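Side-chain contacts in ABC transporter sugar binding protein (Xanthomonas axonopodis pv. citri, PDB 3UOR), which probably binds maltose or related sugars in the periplasm and delivers them to an ABC transporter for uptake: residues N129-G133 / T134-V138; P105-P108 / Y109-R112. All blocks are in the same frame, centred on the assembly; numbering follows the deposited sequence.

Interaction 1 of 2, residues N129-G133 / T134-V138; sequences NLVDG and TLYGV
Val131 and Thr134 form the hydrogen-bonded pair that closes a tight two-residue beta hairpin. The Val131 N–H points almost straight at Thr134 O (N to O 2.9 Å). The return bond, from Thr134 N to Val131 O (3.2 Å), comes from above the carbonyl plane, with a C=O...donor angle of only 108°. Between them Asp132 and Gly133 both have positive phi, making a type I' turn, a usual connection in such hairpins; at Gly133 this backbone suits glycine. Beyond the strand pair, Tyr136 N binds Asn129 O nearly head-on (3.0 Å), and Leu130 CA adds a CA-H...O contact to Thr134 O (3.5 Å). Leu130 O has a separate partner, the Lys373 ammonium.

Leu130 and Leu135, a non-hydrogen-bonded pair, share one face. Leu130 CD2 reaches across to Leu135 CB (3.8 Å), the two side chains running at a slant to each other. The Val131 side chain lies on the other face, where its CB touches Tyr136 CD2 (3.8 Å). Tyr136 CG stands anti to its own carbonyl carbon (chi1 -75°), bringing the ring back alongside the turn with Val131 O in plane at its edge, 3.8 Å from CE2. Val131 and Tyr136 both also rest on Ala98 of helix 94-99. Backbone bonds thus set the register, while apolar contacts pack side chains of the two strands together on both faces.

Interaction 2 of 2, residues P105-P108 / Y109-R112; sequences PMQP and YVAR
Met106 and Tyr109 meet where the chain enters the short helix 107-111. Met106 CE lies 4.1 Å from Tyr109 CD2, and SD stands 5.4 Å from the ring centroid, 47° off the ring normal: an oblique Met-aromatic contact. Bends at chi2 (-70°) and chi3 fold the thioether round toward the ring. Pro105 O sits in the ring plane at its edge, 3.8 Å from Tyr109 CD2. On another side of the turn the bent Gln107 chain brings OE1 to Val110 CB (4.0 Å), while its NE2 lies beside Ala111 CB.

Backbone bonds position these groups. Met106 O receives the Val110 N–H at 3.0 Å, nearly in line with the carbonyl, and a weak, bent bond from Tyr109 N; Gln107 O takes Ala111 N (2.9 Å). Near the end of the turn Arg112 CG packs against Pro108 O (3.3 Å).

Outward, Tyr109 meets the Trp318 ring with planes about 30° apart, and its OH makes a weak hydrogen bond to Glu104. Val110 also packs on Trp318, and the turn thus touches both helix 314-324 and, through Met106, Gln107 and Val110, Leu135 of strand 134-150.

How the interactions relate
Following the chain from the N terminus, interaction 2 comes first, turning the chain through the short helix 107-111; helix 123-127 follows, and then interaction 1 folds 129-138 into a hairpin. Each closes a local turn, so the two lie in series, neither nesting nor crossing. They nevertheless meet in space, with centres about 11 Å apart. Leu135 O and Met106 N, 2.8 Å apart, probably share a hydrogen bond, and Leu135 CD2 packs on Val110 CG2 (3.7 Å). Leu135 thus carries much of the contact between them, joining helix 107-111 to strand 134-150, which continues into the main mixed sheet, where Val138 pairs with Leu305.

Interaction 1 of 2, residues N129-G133 / T134-V138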
ATOM      1  N   ASN A 129      -2.663   6.289 -10.384  1.00 30.10           N
ATOM      2  CA  ASN A 129      -3.220   7.633 -10.562  1.00 33.54           C
ATOM      3  C   ASN A 129      -3.965   7.796 -11.874  1.00 36.63           C
ATOM      4  O   ASN A 129      -4.453   8.872 -12.190  1.00 40.15           O
ATOM      5  CB  ASN A 129      -2.134   8.697 -10.450  1.00 38.70           C
ATOM      6  CG  ASN A 129      -1.681   8.905  -9.032  1.00 40.72           C
ATOM      7  OD1 ASN A 129      -1.780  10.002  -8.500  1.00 48.13           O
ATOM      8  ND2 ASN A 129      -1.197   7.853  -8.406  1.00 48.06           N
ATOM      9  N   LEU A 130      -4.030   6.726 -12.653  1.00 37.39           N
ATOM     10  CA  LEU A 130      -4.701   6.792 -13.945  1.00 35.45           C
ATOM     11  C   LEU A 130      -6.107   6.233 -13.810  1.00 43.45           C
ATOM     12  O   LEU A 130      -6.308   5.110 -13.346  1.00 45.25           O
ATOM     13  CB  LEU A 130      -3.919   6.006 -14.991  1.00 31.43           C
ATOM     14  CG  LEU A 130      -2.658   6.706 -15.490  1.00 45.27           C
ATOM     15  CD1 LEU A 130      -1.792   5.741 -16.292  1.00 49.58           C
ATOM     16  CD2 LEU A 130      -3.067   7.907 -16.331  1.00 42.69           C
ATOM     17  N   VAL A 131      -7.087   7.036 -14.180  1.00 45.74           N
ATOM     18  CA  VAL A 131      -8.461   6.596 -14.089  1.00 52.93           C
ATOM     19  C   VAL A 131      -9.093   6.733 -15.452  1.00 57.97           C
ATOM     20  O   VAL A 131      -9.331   7.849 -15.933  1.00 44.86           O
ATOM     21  CB  VAL A 131      -9.252   7.394 -13.048  1.00 55.54           C
ATOM     22  CG1 VAL A 131     -10.712   7.004 -13.108  1.00 57.39           C
ATOM     23  CG2 VAL A 131      -8.693   7.140 -11.660  1.00 45.81           C
ATOM     24  N   ASP A 132      -9.328   5.592 -16.090  1.00 58.73           N
ATOM     25  CA  ASP A 132      -9.950   5.595 -17.389  1.00 59.76           C
ATOM     26  C   ASP A 132      -9.015   6.271 -18.379  1.00 62.02           C
ATOM     27  O   ASP A 132      -9.458   7.039 -19.234  1.00 54.46           O
ATOM     28  CB  ASP A 132     -11.264   6.368 -17.321  1.00 74.88           C
ATOM     29  CG  ASP A 132     -12.256   5.909 -18.356  1.00 90.99           C
ATOM     30  OD1 ASP A 132     -12.548   4.692 -18.378  1.00 97.88           O
ATOM     31  OD2 ASP A 132     -12.744   6.760 -19.136  1.00 92.37           O
ATOM     32  N   GLY A 133      -7.721   6.006 -18.239  1.00 62.11           N
ATOM     33  CA  GLY A 133      -6.733   6.541 -19.155  1.00 57.89           C
ATOM     34  C   GLY A 133      -6.371   7.999 -18.930  1.00 60.23           C
ATOM     35  O   GLY A 133      -5.564   8.567 -19.675  1.00 63.52           O
ATOM     36  N   THR A 134      -6.955   8.615 -17.907  1.00 49.76           N
ATOM     37  CA  THR A 134      -6.668  10.018 -17.612  1.00 47.11           C
ATOM     38  C   THR A 134      -5.935  10.170 -16.276  1.00 44.80           C
ATOM     39  O   THR A 134      -6.345   9.597 -15.279  1.00 35.28           O
ATOM     40  CB  THR A 134      -7.964  10.870 -17.615  1.00 47.50           C
ATOM     41  OG1 THR A 134      -8.567  10.813 -18.914  1.00 54.10           O
ATOM     42  CG2 THR A 134      -7.654  12.326 -17.288  1.00 42.90           C
ATOM     43  N   LEU A 135      -4.851  10.945 -16.262  1.00 41.76           N
ATOM     44  CA  LEU A 135      -4.058  11.118 -15.051  1.00 33.93           C
ATOM     45  C   LEU A 135      -4.711  12.127 -14.117  1.00 37.00           C
ATOM     46  O   LEU A 135      -4.938  13.281 -14.496  1.00 35.99           O
ATOM     47  CB  LEU A 135      -2.632  11.578 -15.398  1.00 34.59           C
ATOM     48  CG  LEU A 135      -1.639  11.615 -14.233  1.00 34.11           C
ATOM     49  CD1 LEU A 135      -1.307  10.213 -13.786  1.00 30.07           C
ATOM     50  CD2 LEU A 135      -0.349  12.376 -14.578  1.00 35.09           C
ATOM     51  N   TYR A 136      -4.985  11.711 -12.883  1.00 32.14           N
ATOM     52  CA  TYR A 136      -5.657  12.610 -11.929  1.00 31.83           C
ATOM     53  C   TYR A 136      -4.876  12.921 -10.663  1.00 32.80           C
ATOM     54  O   TYR A 136      -5.388  13.570  -9.763  1.00 35.72           O
ATOM     55  CB  TYR A 136      -7.020  12.043 -11.539  1.00 39.22           C
ATOM     56  CG  TYR A 136      -8.058  12.201 -12.624  1.00 39.64           C
ATOM     57  CD1 TYR A 136      -8.601  13.444 -12.909  1.00 36.40           C
ATOM     58  CD2 TYR A 136      -8.497  11.111 -13.356  1.00 39.71           C
ATOM     59  CE1 TYR A 136      -9.565  13.601 -13.902  1.00 43.68           C
ATOM     60  CE2 TYR A 136      -9.458  11.253 -14.349  1.00 46.14           C
ATOM     61  CZ  TYR A 136      -9.987  12.500 -14.617  1.00 49.95           C
ATOM     62  OH  TYR A 136     -10.931  12.641 -15.609  1.00 62.37           O
ATOM     63  N   GLY A 137      -3.651  12.433 -10.564  1.00 34.90           N
ATOM     64  CA  GLY A 137      -2.837  12.738  -9.406  1.00 25.48           C
ATOM     65  C   GLY A 137      -1.368  12.507  -9.718  1.00 29.69           C
ATOM     66  O   GLY A 137      -1.012  12.052 -10.811  1.00 31.67           O
ATOM     67  N   VAL A 138      -0.510  12.800  -8.747  1.00 30.81           N
ATOM     68  CA  VAL A 138       0.896  12.414  -8.833  1.00 31.51           C
ATOM     69  C   VAL A 138       1.212  11.611  -7.580  1.00 33.35           C
ATOM     70  O   VAL A 138       0.858  12.031  -6.477  1.00 34.62           O
ATOM     71  CB  VAL A 138       1.825  13.664  -8.922  1.00 33.89           C
ATOM     72  CG1 VAL A 138       3.293  13.248  -8.914  1.00 30.25           C
ATOM     73  CG2 VAL A 138       1.503  14.479 -10.163  1.00 28.94           C
TER

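Interaction 2 of 2, residues P105-P108 / Y109-R112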
ATOM      1  N   PRO A 105      -7.203  17.278 -14.171  1.00 40.82           N
ATOM      2  CA  PRO A 105      -6.326  16.397 -14.954  1.00 43.04           C
ATOM      3  C   PRO A 105      -4.879  16.861 -14.827  1.00 50.76           C
ATOM      4  O   PRO A 105      -4.608  18.049 -14.965  1.00 52.03           O
ATOM      5  CB  PRO A 105      -6.810  16.597 -16.391  1.00 37.12           C
ATOM      6  CG  PRO A 105      -8.253  17.081 -16.236  1.00 41.62           C
ATOM      7  CD  PRO A 105      -8.233  17.928 -15.001  1.00 38.99           C
ATOM      8  N   MET A 106      -3.967  15.932 -14.575  1.00 46.86           N
ATOM      9  CA  MET A 106      -2.604  16.283 -14.248  1.00 41.85           C
ATOM     10  C   MET A 106      -1.650  16.182 -15.422  1.00 44.31           C
ATOM     11  O   MET A 106      -0.549  16.711 -15.359  1.00 45.45           O
ATOM     12  CB  MET A 106      -2.084  15.398 -13.122  1.00 37.71           C
ATOM     13  CG  MET A 106      -2.669  15.717 -11.769  1.00 44.95           C
ATOM     14  SD  MET A 106      -2.055  17.301 -11.191  1.00 52.95           S
ATOM     15  CE  MET A 106      -3.495  18.239 -11.517  1.00 41.66           C
ATOM     16  N   GLN A 107      -2.048  15.496 -16.481  1.00 42.99           N
ATOM     17  CA  GLN A 107      -1.109  15.236 -17.569  1.00 45.01           C
ATOM     18  C   GLN A 107      -0.528  16.509 -18.201  1.00 45.73           C
ATOM     19  O   GLN A 107       0.649  16.543 -18.520  1.00 46.73           O
ATOM     20  CB  GLN A 107      -1.708  14.308 -18.632  1.00 49.61           C
ATOM     21  CG  GLN A 107      -0.712  13.900 -19.722  1.00 64.50           C
ATOM     22  CD  GLN A 107       0.635  13.417 -19.175  1.00 81.44           C
ATOM     23  OE1 GLN A 107       0.709  12.802 -18.107  1.00 85.20           O
ATOM     24  NE2 GLN A 107       1.709  13.689 -19.916  1.00 84.28           N
ATOM     25  N   PRO A 108      -1.349  17.564 -18.371  1.00 47.15           N
ATOM     26  CA  PRO A 108      -0.819  18.824 -18.908  1.00 46.99           C
ATOM     27  C   PRO A 108       0.285  19.445 -18.038  1.00 50.88           C
ATOM     28  O   PRO A 108       1.207  20.063 -18.570  1.00 56.34           O
ATOM     29  CB  PRO A 108      -2.053  19.735 -18.949  1.00 45.67           C
ATOM     30  CG  PRO A 108      -3.198  18.794 -19.056  1.00 47.96           C
ATOM     31  CD  PRO A 108      -2.812  17.599 -18.228  1.00 41.57           C
ATOM     32  N   TYR A 109       0.198  19.284 -16.721  1.00 49.87           N
ATOM     33  CA  TYR A 109       1.235  19.808 -15.835  1.00 45.09           C
ATOM     34  C   TYR A 109       2.460  18.909 -15.873  1.00 41.92           C
ATOM     35  O   TYR A 109       3.592  19.379 -15.861  1.00 44.70           O
ATOM     36  CB  TYR A 109       0.715  19.948 -14.401  1.00 41.10           C
ATOM     37  CG  TYR A 109      -0.429  20.925 -14.263  1.00 47.08           C
ATOM     38  CD1 TYR A 109      -0.195  22.273 -14.013  1.00 49.29           C
ATOM     39  CD2 TYR A 109      -1.749  20.503 -14.393  1.00 52.63           C
ATOM     40  CE1 TYR A 109      -1.252  23.178 -13.898  1.00 49.49           C
ATOM     41  CE2 TYR A 109      -2.812  21.399 -14.273  1.00 53.41           C
ATOM     42  CZ  TYR A 109      -2.551  22.731 -14.025  1.00 62.17           C
ATOM     43  OH  TYR A 109      -3.597  23.618 -13.907  1.00 73.14           O
ATOM     44  N   VAL A 110       2.237  17.603 -15.917  1.00 37.42           N
ATOM     45  CA  VAL A 110       3.356  16.673 -15.883  1.00 31.68           C
ATOM     46  C   VAL A 110       4.185  16.869 -17.154  1.00 38.70           C
ATOM     47  O   VAL A 110       5.416  16.842 -17.126  1.00 43.11           O
ATOM     48  CB  VAL A 110       2.879  15.203 -15.774  1.00 31.19           C
ATOM     49  CG1 VAL A 110       4.041  14.263 -16.037  1.00 26.95           C
ATOM     50  CG2 VAL A 110       2.250  14.938 -14.387  1.00 30.60           C
ATOM     51  N   ALA A 111       3.491  17.086 -18.265  1.00 43.19           N
ATOM     52  CA  ALA A 111       4.133  17.216 -19.563  1.00 43.40           C
ATOM     53  C   ALA A 111       5.029  18.448 -19.636  1.00 45.25           C
ATOM     54  O   ALA A 111       6.020  18.455 -20.366  1.00 52.04           O
ATOM     55  CB  ALA A 111       3.075  17.260 -20.682  1.00 43.39           C
ATOM     56  N   ARG A 112       4.676  19.487 -18.886  1.00 38.65           N
ATOM     57  CA  ARG A 112       5.455  20.720 -18.883  1.00 33.95           C
ATOM     58  C   ARG A 112       6.439  20.767 -17.729  1.00 45.02           C
ATOM     59  O   ARG A 112       7.070  21.794 -17.500  1.00 43.95           O
ATOM     60  CB  ARG A 112       4.519  21.913 -18.806  1.00 41.16           C
ATOM     61  CG  ARG A 112       3.556  21.965 -20.005  1.00 45.72           C
ATOM     62  CD  ARG A 112       2.702  23.217 -20.002  1.00 44.95           C
ATOM     63  NE  ARG A 112       2.128  23.533 -21.321  1.00 51.36           N
ATOM     64  CZ  ARG A 112       1.110  24.379 -21.503  1.00 62.11           C
ATOM     65  NH1 ARG A 112       0.544  24.977 -20.455  1.00 60.64           N
ATOM     66  NH2 ARG A 112       0.644  24.624 -22.726  1.00 63.90           N
TER